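Local coordinates for flagellar hook-associated protein (Burkholderia pseudomallei, PDB 4UT1) that probably serves as a structural component of the junction between hook and filament in the bacterial flagellum, at residues T94-T97 and L98-L102; T115-T118 and N119-G123; L482-A486 and A487-L491. All coordinates share one frame; numbering follows the deposited sequence.

Contact 1: residues T94-T97 and L98-L102; sequences TYYT and LVAQL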
# COMPACT_ATOMS: atom_id res chain seq x y z
N THR A 94 25.31 6.74 6.22
CA THR A 94 24.08 6.84 7.01
C THR A 94 22.94 6.06 6.34
O THR A 94 22.25 5.28 7.00
CB THR A 94 23.67 8.32 7.19
OG1 THR A 94 24.63 8.97 8.02
CG2 THR A 94 22.30 8.42 7.85
N TYR A 95 22.74 6.28 5.04
CA TYR A 95 21.69 5.60 4.28
C TYR A 95 21.95 4.09 4.32
O TYR A 95 21.06 3.30 4.64
CB TYR A 95 21.64 6.13 2.84
CG TYR A 95 20.43 5.74 2.01
CD1 TYR A 95 19.56 4.73 2.42
CD2 TYR A 95 20.15 6.39 0.81
CE1 TYR A 95 18.46 4.37 1.65
CE2 TYR A 95 19.05 6.05 0.04
CZ TYR A 95 18.21 5.05 0.46
OH TYR A 95 17.11 4.70 -0.31
N TYR A 96 23.18 3.68 4.00
CA TYR A 96 23.52 2.26 4.04
C TYR A 96 23.18 1.61 5.39
O TYR A 96 22.50 0.57 5.44
CB TYR A 96 25.01 2.02 3.75
CG TYR A 96 25.35 0.56 3.91
CD1 TYR A 96 24.68 -0.40 3.16
CD2 TYR A 96 26.29 0.12 4.83
CE1 TYR A 96 24.94 -1.74 3.30
CE2 TYR A 96 26.56 -1.24 4.98
CZ TYR A 96 25.88 -2.16 4.21
OH TYR A 96 26.14 -3.51 4.35
N THR A 97 23.64 2.21 6.48
CA THR A 97 23.42 1.65 7.81
C THR A 97 21.93 1.41 8.06
O THR A 97 21.54 0.35 8.55
CB THR A 97 24.01 2.55 8.91
OG1 THR A 97 25.43 2.59 8.77
CG2 THR A 97 23.67 2.02 10.28
N LEU A 98 21.10 2.37 7.66
CA LEU A 98 19.68 2.28 7.92
C LEU A 98 19.01 1.21 7.05
O LEU A 98 18.16 0.46 7.53
CB LEU A 98 19.01 3.63 7.69
CG LEU A 98 19.33 4.71 8.72
CD1 LEU A 98 18.83 6.04 8.23
CD2 LEU A 98 18.71 4.34 10.05
N VAL A 99 19.38 1.16 5.78
CA VAL A 99 18.72 0.19 4.90
C VAL A 99 19.27 -1.20 5.19
O VAL A 99 18.55 -2.19 5.04
CB VAL A 99 18.89 0.55 3.40
CG1 VAL A 99 20.35 0.56 3.00
CG2 VAL A 99 18.09 -0.41 2.51
N ALA A 100 20.52 -1.29 5.64
CA ALA A 100 21.06 -2.59 6.02
C ALA A 100 20.29 -3.14 7.22
O ALA A 100 19.95 -4.32 7.27
CB ALA A 100 22.55 -2.49 6.33
N GLN A 101 20.03 -2.26 8.19
CA GLN A 101 19.19 -2.59 9.34
C GLN A 101 17.81 -3.10 8.90
O GLN A 101 17.36 -4.15 9.36
CB GLN A 101 19.04 -1.38 10.27
CG GLN A 101 18.18 -1.67 11.50
CD GLN A 101 17.87 -0.44 12.33
OE1 GLN A 101 16.97 -0.46 13.17
NE2 GLN A 101 18.62 0.64 12.10
N LEU A 102 17.15 -2.36 8.02
CA LEU A 102 15.85 -2.77 7.50
C LEU A 102 15.94 -4.11 6.77
O LEU A 102 15.12 -5.01 6.98
CB LEU A 102 15.28 -1.69 6.56
CG LEU A 102 13.91 -2.01 5.96
CD1 LEU A 102 12.84 -2.16 7.05
CD2 LEU A 102 13.52 -0.97 4.93

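Contact 2: residues T115-T118 and N119-G123; sequences TAIT and NYFTG. With EDO (1,2-ethanediol), chain C.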
# COMPACT_ATOMS: atom_id res chain seq x y z
N THR A 115 5.58 -16.69 3.49
CA THR A 115 5.30 -18.04 3.94
C THR A 115 4.00 -18.10 4.73
O THR A 115 3.23 -19.03 4.57
CB THR A 115 6.45 -18.60 4.80
OG1 THR A 115 7.59 -18.84 3.96
CG2 THR A 115 6.02 -19.91 5.43
N ALA A 116 3.76 -17.11 5.58
CA ALA A 116 2.52 -17.06 6.37
C ALA A 116 1.31 -16.97 5.44
O ALA A 116 0.27 -17.58 5.70
CB ALA A 116 2.54 -15.88 7.34
N ILE A 117 1.43 -16.20 4.36
CA ILE A 117 0.32 -16.08 3.41
C ILE A 117 0.06 -17.43 2.73
O ILE A 117 -1.08 -17.91 2.69
CB ILE A 117 0.60 -15.00 2.35
CG1 ILE A 117 0.59 -13.62 3.01
CG2 ILE A 117 -0.47 -15.01 1.27
CD1 ILE A 117 0.96 -12.50 2.06
N THR A 118 1.12 -18.04 2.20
CA THR A 118 0.99 -19.36 1.56
C THR A 118 0.33 -20.38 2.48
O THR A 118 -0.55 -21.14 2.06
CB THR A 118 2.37 -19.91 1.12
OG1 THR A 118 2.97 -19.00 0.20
CG2 THR A 118 2.22 -21.28 0.46
N ASN A 119 0.78 -20.40 3.73
CA ASN A 119 0.27 -21.34 4.72
C ASN A 119 -1.20 -21.11 5.06
O ASN A 119 -1.96 -22.06 5.30
CB ASN A 119 1.12 -21.28 5.99
CG ASN A 119 2.47 -21.96 5.83
OD1 ASN A 119 2.68 -22.68 4.85
ND2 ASN A 119 3.38 -21.76 6.78
N TYR A 120 -1.62 -19.85 5.05
CA TYR A 120 -3.01 -19.53 5.32
C TYR A 120 -3.90 -20.12 4.23
O TYR A 120 -4.91 -20.76 4.53
CB TYR A 120 -3.25 -18.02 5.39
CG TYR A 120 -4.72 -17.73 5.62
CD1 TYR A 120 -5.29 -17.93 6.87
CD2 TYR A 120 -5.54 -17.30 4.58
CE1 TYR A 120 -6.65 -17.69 7.08
CE2 TYR A 120 -6.88 -17.06 4.78
CZ TYR A 120 -7.43 -17.25 6.03
OH TYR A 120 -8.75 -17.01 6.23
N PHE A 121 -3.53 -19.90 2.98
CA PHE A 121 -4.33 -20.43 1.88
C PHE A 121 -4.28 -21.96 1.81
O PHE A 121 -5.30 -22.58 1.52
CB PHE A 121 -3.89 -19.80 0.56
CG PHE A 121 -4.28 -18.34 0.43
CD1 PHE A 121 -5.61 -17.96 0.54
CD2 PHE A 121 -3.32 -17.37 0.20
CE1 PHE A 121 -5.98 -16.62 0.44
CE2 PHE A 121 -3.68 -16.03 0.09
CZ PHE A 121 -5.01 -15.66 0.22
N THR A 122 -3.15 -22.60 2.11
CA THR A 122 -3.16 -24.07 2.07
C THR A 122 -3.98 -24.63 3.23
O THR A 122 -4.59 -25.69 3.12
CB THR A 122 -1.74 -24.68 2.05
OG1 THR A 122 -1.06 -24.42 3.28
CG2 THR A 122 -0.94 -24.10 0.88
N GLY A 123 -4.02 -23.90 4.34
CA GLY A 123 -4.88 -24.27 5.45
C GLY A 123 -6.34 -24.36 5.04
O GLY A 123 -7.08 -25.23 5.50
C1 EDO C . 1.62 -21.24 11.04
O1 EDO C . 0.38 -21.26 11.76
C2 EDO C . 1.34 -20.99 9.55
O2 EDO C . 2.03 -19.82 9.08

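Contact 3: residues L482-A486 and A487-L491; sequences LAYNA and ASKTL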
# COMPACT_ATOMS: atom_id res chain seq x y z
N LEU A 482 -35.08 -26.42 -14.48
CA LEU A 482 -34.92 -26.29 -15.92
C LEU A 482 -35.39 -27.59 -16.53
O LEU A 482 -35.17 -28.64 -15.96
CB LEU A 482 -33.47 -26.01 -16.29
CG LEU A 482 -32.88 -24.79 -15.57
CD1 LEU A 482 -31.45 -24.58 -16.01
CD2 LEU A 482 -33.76 -23.55 -15.85
N ALA A 483 -36.04 -27.50 -17.67
CA ALA A 483 -36.50 -28.69 -18.39
C ALA A 483 -36.04 -28.60 -19.85
O ALA A 483 -36.09 -27.52 -20.46
CB ALA A 483 -38.01 -28.82 -18.30
N TYR A 484 -35.60 -29.72 -20.41
CA TYR A 484 -35.12 -29.75 -21.78
C TYR A 484 -36.20 -30.25 -22.73
O TYR A 484 -36.82 -31.29 -22.49
CB TYR A 484 -33.88 -30.64 -21.89
CG TYR A 484 -33.28 -30.79 -23.29
CD1 TYR A 484 -32.63 -29.73 -23.90
CD2 TYR A 484 -33.31 -32.02 -23.96
CE1 TYR A 484 -32.04 -29.87 -25.14
CE2 TYR A 484 -32.72 -32.17 -25.20
CZ TYR A 484 -32.10 -31.09 -25.79
OH TYR A 484 -31.50 -31.22 -27.02
N ASN A 485 -36.40 -29.52 -23.81
CA ASN A 485 -37.31 -29.97 -24.87
C ASN A 485 -36.51 -30.49 -26.07
O ASN A 485 -35.82 -29.72 -26.72
CB ASN A 485 -38.24 -28.82 -25.27
CG ASN A 485 -39.27 -29.25 -26.28
OD1 ASN A 485 -38.99 -29.28 -27.47
ND2 ASN A 485 -40.45 -29.62 -25.81
N ALA A 486 -36.56 -31.79 -26.34
CA ALA A 486 -35.70 -32.37 -27.37
C ALA A 486 -36.11 -31.95 -28.79
O ALA A 486 -35.28 -31.87 -29.70
CB ALA A 486 -35.68 -33.91 -27.26
N ALA A 487 -37.39 -31.68 -28.97
CA ALA A 487 -37.92 -31.31 -30.29
C ALA A 487 -37.34 -29.98 -30.75
O ALA A 487 -36.89 -29.84 -31.89
CB ALA A 487 -39.44 -31.27 -30.26
N SER A 488 -37.32 -29.01 -29.84
CA SER A 488 -36.79 -27.67 -30.12
C SER A 488 -35.33 -27.51 -29.66
O SER A 488 -34.68 -26.54 -30.03
CB SER A 488 -37.67 -26.62 -29.43
OG SER A 488 -37.54 -26.71 -28.02
N LYS A 489 -34.83 -28.48 -28.89
CA LYS A 489 -33.49 -28.43 -28.30
C LYS A 489 -33.29 -27.14 -27.50
O LYS A 489 -32.39 -26.36 -27.77
CB LYS A 489 -32.41 -28.56 -29.38
CG LYS A 489 -32.52 -29.86 -30.16
CD LYS A 489 -31.55 -29.87 -31.33
CE LYS A 489 -30.13 -30.02 -30.86
NZ LYS A 489 -29.21 -30.12 -32.03
N THR A 490 -34.16 -26.93 -26.52
CA THR A 490 -34.11 -25.74 -25.69
C THR A 490 -34.35 -26.09 -24.23
O THR A 490 -34.97 -27.10 -23.91
CB THR A 490 -35.14 -24.68 -26.14
OG1 THR A 490 -36.45 -25.28 -26.21
CG2 THR A 490 -34.78 -24.15 -27.50
N LEU A 491 -33.84 -25.25 -23.34
CA LEU A 491 -34.21 -25.32 -21.95
C LEU A 491 -35.24 -24.25 -21.63
O LEU A 491 -35.25 -23.17 -22.23
CB LEU A 491 -32.97 -25.15 -21.06
CG LEU A 491 -31.86 -26.18 -21.26
CD1 LEU A 491 -30.55 -25.63 -20.74
CD2 LEU A 491 -32.21 -27.51 -20.56

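Contact 1: residues T94-T97 and L98-L102
Thr94 to Leu102 form two turns of regular alpha-helix, in which each backbone N-H from Leu98 to Gln101 is bonded to the carbonyl oxygen four residues earlier. The shortest of these bonds is Ala100 N to Tyr96 O at 2.7 Å.

The same pair meets through its side chains. Ala100 CB lies over one face of the Tyr96 ring, displaced toward the rim and 4.2 Å from the ring centroid, a CH-pi contact in which CE1 and CZ are the ring atoms it approaches. Tyr96 reaches it because CG stands anti to the backbone N (chi1 176°), which lays the ring forward along the helix above the next turn. One step round, Tyr95 CE1 touches Val99 CB at 4.2 Å, the methine meeting the ring obliquely. Val99 CG1, placed between its own backbone N and carbonyl carbon, packs against two carbonyl oxygens, 3.3 Å from both Tyr95 O and Tyr96 O. Leu98 leans back along the helix, with CG 3.4 Å from Thr94 O and CD1 near Thr94 CG2.

These contacts lie within helix 80-106 of the helical bundle. Tyr95 and Val99 pack on Leu611 of helix 593-630; Tyr95 OH is hydrogen-bonded to Thr299 OG1 of helix 287-322, where Phe295 receives Leu98, while Gln101 touches Leu161 of helix 134-193.

Contact 2: residues T115-T118 and N119-G123
Ile117 CG2 packs against the CD2-CE2 side of the Phe121 ring one helical turn on, 3.6 Å from CE2 and a little farther from CD2. The two side chains run side by side in the same direction. With CG anti to its carbonyl carbon (chi1 -71°), the Phe121 ring leans back toward Ile117, and CD2 comes within 3.4 Å of Ile117 O, which also accepts Phe121 N in a nearly straight bond.

Such i to i+4 pairing builds one flank of the alpha-helix 113-129, part of the helical domain. This flank is turned inward: Ile117 rests on Leu147 of helix 134-193, Phe121 meets Val318 of helix 287-322, and Tyr120 sets its ring edge-to-face with Phe314 and Phe337.

On the more exposed flank Thr115 and Asn119 lie alongside each other, Thr115 CG2 packing 3.5 Å from Asn119 ND2. The amide folds back over the preceding turn, its CG 3.3 Å from Thr115 O. ND2 gives a weak hydrogen bond of 3.3 Å to O2 of a 1,2-ethanediol, probably from the crystallisation liquor, which Asn143 and Thr146 of helix 134-193 also bind. Farther along, Thr122 CG2 sits 3.2 Å from Thr118 O.

Contact 3: residues L482-A486 and A487-L491
Asn485 and Thr490 form the last hydrogen-bonded pair of an antiparallel beta hairpin, with strands 480-485 and 490-492 joined by the short loop 486-489. Asn485 N donates to Thr490 O at 2.8 Å, almost straight at 173°. In return Asn485 O receives two N-H groups: Thr490 N, and Lys489 N through a weak, strongly bent bond. Lys489 and Thr490 thus both face Asn485, which is a G1 beta bulge, and Lys489 takes the left-handed helical backbone conformation (phi 54°). The next pair, Tyr484 with Leu491, is non-hydrogen-bonded; here the strands are linked by CA-H...O contacts, Tyr484 CA to Thr490 O and Leu491 CA to Ala483 O.

Side-chain polar contacts gather on the face of Asn485 and Thr490. Asn485 OD1 takes Ser488 N at 2.9 Å, the donor lying in the carbonyl plane. Asn485 CG is anti to its backbone N (chi1 -176°), which sends the amide out over the loop. Ser488 OG bonds to Thr490 OG1 at 2.6 Å and also stands 3.0 Å from Asn485 OD1, so the proton of Ser488 may serve either neighbour.

Apolar contacts occupy the other face. Leu491 CD2 meets the Tyr484 side chain at CB, 3.8 Å away, and at the edge of its ring. The far end of the ring runs beside Lys489, with OH 3.6 Å from Lys489 CG, and Pro523 and Pro554 also pack on Tyr484. Strand 559-564 pairs with the other side of strand 480-485, and strand 519-520 with that of 490-492.

The main-chain pair, the bulge and the bond from Ser488 N to Asn485 OD1 thus fix the exposed turn from within, while buried Tyr484 and Leu491 hold the other face by apolar contact.

The three contacts follow one another along the chain. Contacts 1 and 2 lie on successive helices, 80-106 and 113-129, with centres about 30 Å apart and nearest atoms about 15 Å apart; both helices pack against helices 134-193, 287-322 and 593-630, which run along the same elongated bundle. Contact 3 belongs to the D3 domain, in a five-stranded antiparallel sheet. Its centre is about 46 Å from that of contact 2 and about 71 Å from that of contact 1, on the opposite side of the chain's centre. The set thus samples two architectures of one long subunit, a helical bundle and a beta-sheet domain.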